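Local coordinates for protein terminal uridylyltransferase 1 (Trypanosoma brucei, PDB 5I49) that adds uridines from UTP to the 3' ends of guide RNAs, ribosomal RNAs and some mRNAs during mitochondrial RNA editing, at residues 105-110 with 369-374; 216-221 with 254-259; 332-337 with 477-482; 341-346 with 396-401. All coordinates share one frame; numbering follows the deposited sequence.

Interaction 1. Residues 105-110 with 369-374; sequences RVFIFG and TDFDPR. With 2KH (5'-O-[(S)-hydroxy{[(S)-hydroxy(phosphonooxy)phosphoryl]amino}phosphoryl]uridine), chain C.
I108 O lies 2.7 Å from a water that is also 2.9 Å from D370 O. The water can donate to either, though acceptors around it outnumber its protons. It thus links strand 105-109 to loop 369-374. I108 N gives F371 O a weak bond, nearly straight (167°) but 3.4 Å long.

The aromatic part lies next to these bonds. F371 puts its CE1 corner over one face of the F107 ring, toward the rim, with CE1 3.4 Å from F107 CE2. The ring planes meet at 44°, an oblique pair. V106 O lies at the edge of the F371 ring, 3.4 Å from its CD1, and is also hydrogen-bonded by R90.

I108 closes the other end. Its CG2 is anti to the backbone N, while CG1 (chi1 -69°) swings beside that N. The two branches therefore meet neighbouring atoms of the proline ring: CG2 to P373 CG is 3.6 Å, and CD1 to P373 CD is 3.6 Å.

The strand is an edge of the five-stranded palm sheet. It leads to G110, the N-cap of helix 111-114, beside the UTP analogue, as in the glycine-serine motif of polymerase-beta-like nucleotidyltransferases.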
# COMPACT_ATOMS: atom_id res chain seq x y z
N ARG A 105 14.94 5.73 -11.34
CA ARG A 105 15.02 6.03 -9.91
C ARG A 105 13.93 5.24 -9.22
O ARG A 105 12.96 4.82 -9.87
CB ARG A 105 14.83 7.53 -9.67
CG ARG A 105 15.98 8.39 -10.19
CD ARG A 105 17.29 7.98 -9.53
NE ARG A 105 18.42 8.80 -9.97
CZ ARG A 105 19.13 8.55 -11.07
NH1 ARG A 105 18.84 7.51 -11.85
NH2 ARG A 105 20.14 9.35 -11.40
N VAL A 106 14.09 5.02 -7.92
CA VAL A 106 13.13 4.20 -7.16
C VAL A 106 12.26 5.07 -6.25
O VAL A 106 12.79 5.89 -5.49
CB VAL A 106 13.86 3.16 -6.30
CG1 VAL A 106 12.84 2.31 -5.52
CG2 VAL A 106 14.71 2.25 -7.18
N PHE A 107 10.95 4.88 -6.32
CA PHE A 107 10.01 5.66 -5.52
C PHE A 107 9.31 4.66 -4.61
O PHE A 107 8.91 3.60 -5.09
CB PHE A 107 8.94 6.30 -6.42
CG PHE A 107 9.48 7.28 -7.45
CD1 PHE A 107 10.22 6.83 -8.54
CD2 PHE A 107 9.20 8.63 -7.35
CE1 PHE A 107 10.71 7.74 -9.50
CE2 PHE A 107 9.67 9.55 -8.30
CZ PHE A 107 10.43 9.10 -9.37
N ILE A 108 9.17 4.96 -3.33
CA ILE A 108 8.27 4.14 -2.50
C ILE A 108 6.85 4.68 -2.65
O ILE A 108 6.65 5.90 -2.69
CB ILE A 108 8.70 4.14 -1.02
CG1 ILE A 108 10.01 3.39 -0.86
CG2 ILE A 108 7.62 3.49 -0.14
CD1 ILE A 108 10.61 3.51 0.51
N PHE A 109 5.85 3.81 -2.77
CA PHE A 109 4.46 4.27 -2.67
C PHE A 109 3.66 3.34 -1.75
O PHE A 109 4.24 2.44 -1.13
CB PHE A 109 3.78 4.46 -4.05
CG PHE A 109 3.58 3.18 -4.85
CD1 PHE A 109 4.63 2.63 -5.58
CD2 PHE A 109 2.34 2.55 -4.88
CE1 PHE A 109 4.46 1.47 -6.33
CE2 PHE A 109 2.15 1.38 -5.63
CZ PHE A 109 3.21 0.84 -6.35
N GLY A 110 2.36 3.56 -1.65
CA GLY A 110 1.54 2.69 -0.83
C GLY A 110 1.44 3.18 0.60
O GLY A 110 1.51 4.40 0.84
N THR A 369 10.36 15.11 -4.70
CA THR A 369 11.43 15.08 -3.72
C THR A 369 11.31 13.92 -2.74
O THR A 369 12.29 13.51 -2.13
CB THR A 369 11.50 16.41 -2.91
OG1 THR A 369 10.22 16.67 -2.31
CG2 THR A 369 11.86 17.56 -3.83
N ASP A 370 10.10 13.39 -2.59
CA ASP A 370 9.85 12.48 -1.47
C ASP A 370 10.03 11.00 -1.82
O ASP A 370 9.17 10.17 -1.49
CB ASP A 370 8.46 12.74 -0.89
CG ASP A 370 8.33 14.14 -0.31
OD1 ASP A 370 9.36 14.85 -0.14
OD2 ASP A 370 7.18 14.54 -0.02
N PHE A 371 11.15 10.67 -2.45
CA PHE A 371 11.46 9.27 -2.76
C PHE A 371 11.40 8.43 -1.50
O PHE A 371 10.88 7.30 -1.52
CB PHE A 371 12.85 9.16 -3.38
CG PHE A 371 12.98 9.92 -4.67
CD1 PHE A 371 12.68 9.31 -5.88
CD2 PHE A 371 13.40 11.25 -4.66
CE1 PHE A 371 12.81 10.02 -7.07
CE2 PHE A 371 13.52 11.96 -5.85
CZ PHE A 371 13.22 11.34 -7.05
N ASP A 372 11.97 8.98 -0.43
CA ASP A 372 11.86 8.39 0.91
C ASP A 372 10.66 8.99 1.62
O ASP A 372 10.66 10.19 1.90
CB ASP A 372 13.14 8.70 1.70
CG ASP A 372 14.34 7.94 1.19
OD1 ASP A 372 14.14 6.83 0.68
OD2 ASP A 372 15.49 8.44 1.30
N PRO A 373 9.63 8.17 1.92
CA PRO A 373 8.42 8.71 2.55
C PRO A 373 8.72 9.43 3.85
O PRO A 373 9.50 8.93 4.68
CB PRO A 373 7.59 7.46 2.83
CG PRO A 373 8.01 6.51 1.73
CD PRO A 373 9.50 6.73 1.64
N ARG A 374 8.11 10.60 4.00
CA ARG A 374 8.31 11.44 5.17
C ARG A 374 7.64 10.79 6.37
O ARG A 374 6.50 10.31 6.28
CB ARG A 374 7.70 12.82 4.93
CG ARG A 374 8.38 13.58 3.77
CD ARG A 374 8.40 15.10 3.98
NE ARG A 374 7.06 15.67 4.00
CZ ARG A 374 6.69 16.67 4.80
NH1 ARG A 374 7.55 17.21 5.65
NH2 ARG A 374 5.44 17.11 4.76
PA 2KH C . -3.38 -1.45 -1.30
O1A 2KH C . -2.56 -2.68 -1.62
O2A 2KH C . -4.94 -1.73 -1.58
N3A 2KH C . -3.12 -0.90 0.26
O5' 2KH C . -2.97 -0.28 -2.25
PB 2KH C . -2.12 -1.75 1.28
O1B 2KH C . -1.73 -0.80 2.41
O2B 2KH C . -0.80 -2.24 0.60
O3B 2KH C . -2.91 -2.92 2.03
PG 2KH C . -3.03 -4.46 1.65
O1G 2KH C . -2.54 -5.28 2.81
O2G 2KH C . -2.23 -4.79 0.42
O3G 2KH C . -4.46 -4.75 1.39
C5' 2KH C . -1.63 0.24 -2.22
C4' 2KH C . -1.37 1.29 -3.20
O4' 2KH C . -1.59 0.76 -4.51
C1' 2KH C . -2.25 1.74 -5.29
C2' 2KH C . -2.34 2.93 -4.42
O2' 2KH C . -1.20 3.74 -4.56
C3' 2KH C . -2.36 2.40 -3.08
O3' 2KH C . -1.96 3.37 -2.15
N1 2KH C . -3.51 1.27 -5.73
C6 2KH C . -4.12 0.22 -5.11
C2 2KH C . -4.11 1.85 -6.79
O2 2KH C . -3.56 2.80 -7.36
N3 2KH C . -5.30 1.44 -7.24
C4 2KH C . -5.95 0.41 -6.66
O4 2KH C . -7.22 -0.01 -7.16
C5 2KH C . -5.37 -0.23 -5.56
O HOH W 1 8.11 8.10 -3.14

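Interaction 2. Residues 216-221 with 254-259; sequences EGSVRD and AMCSPA
The loop 254-259 runs past one turn of the helix 216-221, with the CA atoms of S218 and P258 5.4 Å apart and those of V219 and C256 6.2 Å apart. S218 has the largest share, with C256 next. Its side chain leaves the helix toward the loop, with OG anti to the backbone N (chi1 -172°). The hydroxyl then comes to rest against the loop between two residues. S218 OG is 3.4 Å from C256 SG and also 3.4 Å from P258 CA.

C256 points back at the helix. Its sulfur sits between its own backbone N and carbonyl carbon (chi1 77°), which brings it alongside two helix residues. CB of C256 lies 3.7 Å from S218 O. The sulfur also meets a methyl group, with V219 CG2 to C256 SG at 4.1 Å, a loose apolar touch.

A water is hydrogen-bonded to S218 OG at 2.9 Å and donates a weak bond of 3.4 Å to S257 O. The contact lies near the protein surface, and the side chain of S257 turns away from the helix.

V219 also packs on M240 and L244 of strand 239-244 and on V228 of strand 228-233. M255 packs on V96 of helix 80-100 and V157 of helix 143-157. The loop thus lies between the helix that packs on the four-stranded antiparallel sheet and helices 80-100 and 143-157.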
# COMPACT_ATOMS: atom_id res chain seq x y z
N GLU A 216 40.01 -4.05 -5.42
CA GLU A 216 39.83 -3.07 -4.33
C GLU A 216 39.51 -1.68 -4.89
O GLU A 216 38.69 -0.96 -4.32
CB GLU A 216 41.07 -3.00 -3.43
CG GLU A 216 41.38 -4.31 -2.73
CD GLU A 216 42.71 -4.29 -2.01
OE1 GLU A 216 43.16 -3.19 -1.62
OE2 GLU A 216 43.31 -5.38 -1.84
N GLY A 217 40.15 -1.31 -5.99
CA GLY A 217 39.89 -0.02 -6.63
C GLY A 217 38.46 0.08 -7.14
O GLY A 217 37.80 1.11 -6.99
N SER A 218 37.99 -1.01 -7.74
CA SER A 218 36.62 -1.07 -8.23
C SER A 218 35.62 -0.82 -7.09
O SER A 218 34.64 -0.09 -7.26
CB SER A 218 36.37 -2.43 -8.88
OG SER A 218 35.11 -2.47 -9.52
N VAL A 219 35.89 -1.42 -5.93
CA VAL A 219 35.03 -1.25 -4.76
C VAL A 219 35.13 0.17 -4.22
O VAL A 219 34.11 0.83 -3.99
CB VAL A 219 35.38 -2.26 -3.67
CG1 VAL A 219 34.71 -1.88 -2.33
CG2 VAL A 219 34.96 -3.68 -4.10
N ARG A 220 36.36 0.66 -4.04
CA ARG A 220 36.56 2.04 -3.60
C ARG A 220 35.87 3.06 -4.49
O ARG A 220 35.21 3.98 -3.99
CB ARG A 220 38.05 2.38 -3.48
CG ARG A 220 38.71 1.65 -2.34
CD ARG A 220 40.11 2.15 -2.01
NE ARG A 220 40.67 1.36 -0.92
CZ ARG A 220 40.40 1.58 0.37
NH1 ARG A 220 39.59 2.57 0.71
NH2 ARG A 220 40.93 0.81 1.31
N ASP A 221 36.04 2.91 -5.80
CA ASP A 221 35.42 3.82 -6.77
C ASP A 221 33.90 3.79 -6.70
O ASP A 221 33.25 4.80 -6.96
CB ASP A 221 35.87 3.47 -8.19
CG ASP A 221 37.25 4.00 -8.52
OD1 ASP A 221 38.02 4.32 -7.58
OD2 ASP A 221 37.58 4.09 -9.73
N ALA A 254 28.80 -4.21 -3.85
CA ALA A 254 28.45 -5.48 -4.48
C ALA A 254 28.04 -5.27 -5.94
O ALA A 254 28.14 -6.20 -6.76
CB ALA A 254 27.34 -6.15 -3.70
N MET A 255 27.59 -4.06 -6.27
CA MET A 255 27.16 -3.77 -7.64
C MET A 255 28.30 -3.29 -8.54
O MET A 255 28.06 -2.95 -9.70
CB MET A 255 26.02 -2.75 -7.68
CG MET A 255 24.67 -3.27 -7.16
SD MET A 255 24.11 -4.74 -8.07
CE MET A 255 24.08 -4.06 -9.73
N CYS A 256 29.53 -3.24 -8.02
CA CYS A 256 30.64 -2.76 -8.86
C CYS A 256 30.92 -3.74 -9.99
O CYS A 256 30.51 -4.90 -9.94
CB CYS A 256 31.90 -2.50 -8.03
SG CYS A 256 32.82 -3.98 -7.58
N SER A 257 31.60 -3.27 -11.04
CA SER A 257 31.96 -4.13 -12.16
C SER A 257 33.47 -4.19 -12.29
O SER A 257 34.06 -3.40 -13.03
CB SER A 257 31.35 -3.62 -13.47
OG SER A 257 29.95 -3.47 -13.39
N PRO A 258 34.10 -5.13 -11.58
CA PRO A 258 35.57 -5.20 -11.57
C PRO A 258 36.12 -5.47 -12.97
O PRO A 258 35.57 -6.29 -13.71
CB PRO A 258 35.86 -6.40 -10.67
CG PRO A 258 34.57 -6.69 -9.93
CD PRO A 258 33.48 -6.25 -10.85
N ALA A 259 37.19 -4.78 -13.35
CA ALA A 259 37.91 -5.12 -14.57
C ALA A 259 39.30 -5.56 -14.14
O ALA A 259 40.14 -4.73 -13.82
CB ALA A 259 38.00 -3.92 -15.51
O HOH W 2 35.82 -0.76 -11.77

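Interaction 3. Residues 332-337 with 477-482; sequences GYFTSY and RHIGVT. With 2KH (5'-O-[(S)-hydroxy{[(S)-hydroxy(phosphonooxy)phosphoryl]amino}phosphoryl]uridine), chain C.
I479 stands on the F334 ring at about a right angle to it, and its terminal methyl does the touching. I479 CD1 lies over one face, 3.7 Å from the centroid of the F334 ring and 17° off the ring normal, which makes a CH-pi contact. With CG1 beside the backbone N (chi1 -60°) and the chain extended beyond it, CD1 reaches the ring.

Nearer the backbone, G332 O meets two side chains: it is 3.5 Å from I479 CG1 and 3.3 Å from H478 CB. The carbonyl also takes a hydrogen bond of 2.8 Å from a water, and that water accepts one of 3.0 Å from H478 N. The bare CA of G332 allows this close approach to H478.

Beyond F334 the chain turns into helix 336-349, with T335 as its N-cap. S336 OG donates to O3G of the UTP analogue at 2.7 Å and is also bonded to K322 and N327. Y337 N donates to O2A of the analogue at 3.2 Å. The uracil lies over one face of the Y337 ring. A helix start that binds the triphosphate together with K318 and K322, followed by a tyrosine over the base, is characteristic of the UTP site of terminal uridylyltransferases.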
# COMPACT_ATOMS: atom_id res chain seq x y z
N GLY A 332 -13.36 -10.04 -5.63
CA GLY A 332 -14.17 -9.00 -6.23
C GLY A 332 -14.70 -7.93 -5.29
O GLY A 332 -15.43 -7.04 -5.73
N TYR A 333 -14.35 -8.00 -4.01
CA TYR A 333 -14.79 -6.95 -3.09
C TYR A 333 -13.86 -5.75 -3.18
O TYR A 333 -13.17 -5.56 -4.19
CB TYR A 333 -14.90 -7.47 -1.66
CG TYR A 333 -16.04 -8.44 -1.48
CD1 TYR A 333 -15.87 -9.80 -1.71
CD2 TYR A 333 -17.30 -7.99 -1.10
CE1 TYR A 333 -16.92 -10.69 -1.56
CE2 TYR A 333 -18.36 -8.87 -0.95
CZ TYR A 333 -18.15 -10.22 -1.18
OH TYR A 333 -19.20 -11.10 -1.02
N PHE A 334 -13.82 -4.95 -2.13
CA PHE A 334 -12.99 -3.75 -2.13
C PHE A 334 -11.52 -4.03 -1.84
O PHE A 334 -11.16 -5.07 -1.29
CB PHE A 334 -13.54 -2.75 -1.11
CG PHE A 334 -14.84 -2.14 -1.52
CD1 PHE A 334 -14.99 -1.60 -2.80
CD2 PHE A 334 -15.92 -2.11 -0.65
CE1 PHE A 334 -16.20 -1.03 -3.19
CE2 PHE A 334 -17.13 -1.54 -1.04
CZ PHE A 334 -17.26 -1.00 -2.31
N THR A 335 -10.66 -3.10 -2.25
CA THR A 335 -9.26 -3.11 -1.84
C THR A 335 -9.12 -2.20 -0.63
O THR A 335 -10.04 -1.46 -0.30
CB THR A 335 -8.38 -2.54 -2.95
OG1 THR A 335 -8.91 -1.26 -3.34
CG2 THR A 335 -8.35 -3.45 -4.17
N SER A 336 -7.96 -2.26 0.01
CA SER A 336 -7.66 -1.36 1.11
C SER A 336 -7.69 0.08 0.61
O SER A 336 -8.13 0.98 1.31
CB SER A 336 -6.28 -1.69 1.67
OG SER A 336 -6.31 -2.95 2.33
N TYR A 337 -7.25 0.27 -0.62
CA TYR A 337 -7.28 1.59 -1.24
C TYR A 337 -8.70 2.15 -1.33
O TYR A 337 -8.96 3.31 -0.97
CB TYR A 337 -6.63 1.47 -2.62
CG TYR A 337 -6.72 2.67 -3.53
CD1 TYR A 337 -6.01 3.84 -3.25
CD2 TYR A 337 -7.46 2.61 -4.69
CE1 TYR A 337 -6.08 4.92 -4.10
CE2 TYR A 337 -7.53 3.68 -5.55
CZ TYR A 337 -6.84 4.83 -5.25
OH TYR A 337 -6.92 5.90 -6.11
N ARG A 477 -16.75 -2.38 -9.07
CA ARG A 477 -17.29 -2.94 -10.32
C ARG A 477 -17.60 -4.43 -10.29
O ARG A 477 -18.36 -4.93 -11.13
CB ARG A 477 -16.34 -2.66 -11.48
CG ARG A 477 -14.99 -3.35 -11.37
CD ARG A 477 -14.02 -2.76 -12.37
NE ARG A 477 -12.67 -3.29 -12.21
CZ ARG A 477 -11.82 -2.91 -11.26
NH1 ARG A 477 -12.20 -2.01 -10.36
NH2 ARG A 477 -10.61 -3.44 -11.19
N HIS A 478 -17.01 -5.16 -9.35
CA HIS A 478 -17.25 -6.61 -9.28
C HIS A 478 -18.31 -6.96 -8.25
O HIS A 478 -18.61 -8.13 -8.01
CB HIS A 478 -15.96 -7.37 -8.97
CG HIS A 478 -14.83 -7.08 -9.91
ND1 HIS A 478 -14.91 -7.31 -11.26
CD2 HIS A 478 -13.58 -6.61 -9.68
CE1 HIS A 478 -13.76 -6.98 -11.83
NE2 HIS A 478 -12.94 -6.56 -10.89
N ILE A 479 -18.89 -5.94 -7.63
CA ILE A 479 -19.85 -6.14 -6.55
C ILE A 479 -21.29 -6.06 -7.05
O ILE A 479 -21.86 -4.98 -7.17
CB ILE A 479 -19.64 -5.11 -5.41
CG1 ILE A 479 -18.23 -5.23 -4.82
CG2 ILE A 479 -20.66 -5.29 -4.29
CD1 ILE A 479 -17.92 -4.21 -3.71
N GLY A 480 -21.86 -7.23 -7.35
CA GLY A 480 -23.26 -7.32 -7.75
C GLY A 480 -24.18 -7.27 -6.55
O GLY A 480 -23.73 -7.08 -5.42
N VAL A 481 -25.48 -7.46 -6.78
CA VAL A 481 -26.46 -7.21 -5.72
C VAL A 481 -26.29 -8.03 -4.43
O VAL A 481 -26.32 -7.46 -3.33
CB VAL A 481 -27.92 -7.22 -6.23
CG1 VAL A 481 -28.35 -8.61 -6.73
CG2 VAL A 481 -28.87 -6.73 -5.14
N THR A 482 -26.12 -9.35 -4.53
CA THR A 482 -25.97 -10.15 -3.31
C THR A 482 -24.66 -9.80 -2.60
O THR A 482 -24.63 -9.71 -1.37
CB THR A 482 -26.06 -11.68 -3.57
OG1 THR A 482 -25.01 -12.09 -4.47
CG2 THR A 482 -27.40 -12.02 -4.18
PA 2KH C . -3.38 -1.45 -1.30
O1A 2KH C . -2.56 -2.68 -1.62
O2A 2KH C . -4.94 -1.73 -1.58
N3A 2KH C . -3.12 -0.90 0.26
O5' 2KH C . -2.97 -0.28 -2.25
PB 2KH C . -2.12 -1.75 1.28
O1B 2KH C . -1.73 -0.80 2.41
O2B 2KH C . -0.80 -2.24 0.60
O3B 2KH C . -2.91 -2.92 2.03
PG 2KH C . -3.03 -4.46 1.65
O1G 2KH C . -2.54 -5.28 2.81
O2G 2KH C . -2.23 -4.79 0.42
O3G 2KH C . -4.46 -4.75 1.39
C5' 2KH C . -1.63 0.24 -2.22
C4' 2KH C . -1.37 1.29 -3.20
O4' 2KH C . -1.59 0.76 -4.51
C1' 2KH C . -2.25 1.74 -5.29
C2' 2KH C . -2.34 2.93 -4.42
O2' 2KH C . -1.20 3.74 -4.56
C3' 2KH C . -2.36 2.40 -3.08
O3' 2KH C . -1.96 3.37 -2.15
N1 2KH C . -3.51 1.27 -5.73
C6 2KH C . -4.12 0.22 -5.11
C2 2KH C . -4.11 1.85 -6.79
O2 2KH C . -3.56 2.80 -7.36
N3 2KH C . -5.30 1.44 -7.24
C4 2KH C . -5.95 0.41 -6.66
O4 2KH C . -7.22 -0.01 -7.16
C5 2KH C . -5.37 -0.23 -5.56
O HOH W 3 -15.26 -4.51 -6.96

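Interaction 4. Residues 341-346 with 396-401; sequences IMWIYY and GDMLVG
Y346 and G401 form the tight part of this contact. The helix segments 341-346 and 396-401 cross at 110°, and their axes come no closer than 11.2 Å, so long side chains must span the gap. Y346 does so with its ring end. Its CG is anti to the backbone N (chi1 156°), and the hydroxyl is laid against the backbone of the second helix. Y346 OH donates a weak hydrogen bond to M398 O at 2.9 Å. The same hydroxyl is 3.3 Å from G401 CA, a position it can take because G401 has no side chain there. The ring follows closely, with Y346 CE1 3.3 Å from G401 O.

W343 makes the looser half. The far end of its indole meets the second helix at van der Waals distances: W343 CH2 is 4.1 Å from M398 CB, and W343 CZ3 is 4.3 Å from L399 CD1. M398 O lies at the indole edge, near its plane. The indole NE1 points elsewhere and bonds to A310 O. D397 lies at the more exposed margin and leads its carboxylate away from helix 336-349.

Segment 396-401 falls in a Cid1-type poly(A) polymerase region, packed on the helix whose start binds the UTP analogue. A314 and L317 of helix 310-323 pack on W343, and V316 and L317 pack on L399. L304 of helix 292-304 also touches W343. Farther along helix 385-409, Y406 packs on Y346 and bonds to M342 O.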
# COMPACT_ATOMS: atom_id res chain seq x y z
N ILE A 341 -10.63 5.46 0.45
CA ILE A 341 -11.50 6.43 -0.22
C ILE A 341 -12.88 6.57 0.46
O ILE A 341 -13.39 7.69 0.63
CB ILE A 341 -11.61 6.15 -1.75
CG1 ILE A 341 -10.24 6.41 -2.39
CG2 ILE A 341 -12.69 7.04 -2.39
CD1 ILE A 341 -10.05 5.81 -3.79
N MET A 342 -13.49 5.45 0.88
CA MET A 342 -14.76 5.54 1.61
C MET A 342 -14.63 6.39 2.87
O MET A 342 -15.50 7.21 3.17
CB MET A 342 -15.27 4.15 2.03
CG MET A 342 -15.74 3.31 0.89
SD MET A 342 -16.49 1.80 1.55
CE MET A 342 -17.86 2.45 2.51
N TRP A 343 -13.55 6.17 3.61
CA TRP A 343 -13.31 6.89 4.86
C TRP A 343 -13.07 8.36 4.56
O TRP A 343 -13.70 9.22 5.17
CB TRP A 343 -12.11 6.24 5.55
CG TRP A 343 -11.47 6.96 6.71
CD1 TRP A 343 -10.18 7.40 6.77
CD2 TRP A 343 -12.05 7.24 8.00
NE1 TRP A 343 -9.92 7.96 8.01
CE2 TRP A 343 -11.05 7.87 8.78
CE3 TRP A 343 -13.31 7.03 8.56
CZ2 TRP A 343 -11.29 8.30 10.10
CZ3 TRP A 343 -13.54 7.45 9.87
CH2 TRP A 343 -12.54 8.08 10.62
N ILE A 344 -12.19 8.66 3.60
CA ILE A 344 -11.89 10.05 3.29
C ILE A 344 -13.12 10.79 2.76
O ILE A 344 -13.37 11.92 3.16
CB ILE A 344 -10.74 10.16 2.30
CG1 ILE A 344 -9.45 9.72 2.98
CG2 ILE A 344 -10.61 11.59 1.79
CD1 ILE A 344 -8.31 9.38 2.00
N TYR A 345 -13.90 10.16 1.88
CA TYR A 345 -15.13 10.79 1.37
C TYR A 345 -16.06 11.17 2.53
O TYR A 345 -16.62 12.27 2.57
CB TYR A 345 -15.84 9.85 0.40
CG TYR A 345 -17.19 10.37 -0.06
CD1 TYR A 345 -17.28 11.32 -1.07
CD2 TYR A 345 -18.37 9.88 0.49
CE1 TYR A 345 -18.51 11.80 -1.50
CE2 TYR A 345 -19.60 10.35 0.08
CZ TYR A 345 -19.66 11.30 -0.93
OH TYR A 345 -20.89 11.78 -1.35
N TYR A 346 -16.22 10.26 3.48
CA TYR A 346 -17.00 10.54 4.68
C TYR A 346 -16.43 11.75 5.44
O TYR A 346 -17.18 12.65 5.86
CB TYR A 346 -17.08 9.29 5.56
CG TYR A 346 -17.34 9.57 7.02
CD1 TYR A 346 -18.61 9.89 7.47
CD2 TYR A 346 -16.31 9.49 7.95
CE1 TYR A 346 -18.86 10.14 8.82
CE2 TYR A 346 -16.54 9.74 9.29
CZ TYR A 346 -17.81 10.06 9.72
OH TYR A 346 -18.04 10.31 11.05
N GLY A 396 -13.62 7.96 18.39
CA GLY A 396 -14.77 7.11 18.58
C GLY A 396 -15.99 7.66 17.87
O GLY A 396 -16.70 6.92 17.18
N ASP A 397 -16.24 8.96 18.05
CA ASP A 397 -17.35 9.66 17.40
C ASP A 397 -17.25 9.49 15.88
O ASP A 397 -18.24 9.24 15.20
CB ASP A 397 -17.29 11.17 17.67
CG ASP A 397 -17.71 11.55 19.06
OD1 ASP A 397 -18.31 10.71 19.77
OD2 ASP A 397 -17.46 12.71 19.44
N MET A 398 -16.04 9.65 15.35
CA MET A 398 -15.87 9.64 13.90
C MET A 398 -16.05 8.25 13.31
O MET A 398 -16.64 8.10 12.24
CB MET A 398 -14.51 10.23 13.51
CG MET A 398 -14.43 11.70 13.86
SD MET A 398 -12.71 12.28 13.90
CE MET A 398 -12.31 12.25 12.15
N LEU A 399 -15.58 7.22 14.02
CA LEU A 399 -15.74 5.86 13.52
C LEU A 399 -17.20 5.45 13.56
O LEU A 399 -17.70 4.85 12.61
CB LEU A 399 -14.86 4.88 14.30
CG LEU A 399 -14.61 3.57 13.55
CD1 LEU A 399 -13.83 3.85 12.28
CD2 LEU A 399 -13.88 2.54 14.41
N VAL A 400 -17.89 5.76 14.65
CA VAL A 400 -19.33 5.48 14.75
C VAL A 400 -20.08 6.21 13.64
O VAL A 400 -21.00 5.66 13.00
CB VAL A 400 -19.91 5.91 16.11
CG1 VAL A 400 -21.42 5.77 16.11
CG2 VAL A 400 -19.32 5.06 17.20
N GLY A 401 -19.67 7.45 13.41
CA GLY A 401 -20.26 8.30 12.39
C GLY A 401 -20.08 7.73 10.99
O GLY A 401 -20.93 7.93 10.12

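Overall arrangement
The chain is the zinc finger and catalytic part of a longer protein. Interactions 1 and 3 both touch the UTP analogue, although their centres are about 29 Å apart. Interaction 1 belongs to the palm sheet, and interaction 3 holds the start of helix 336-349. Their segments alternate along the chain, consistent with a site built between the palm and the helical part. Interaction 4 uses the same helix 336-349 and is nested within the loop closed by interaction 3. These two touch through F334 and M342, which links the nucleotide site to the helical packing. Interaction 2 is nested inside the loop of interaction 1 but lies far out, about 51 Å from interaction 3 centre to centre, by the four-stranded sheet.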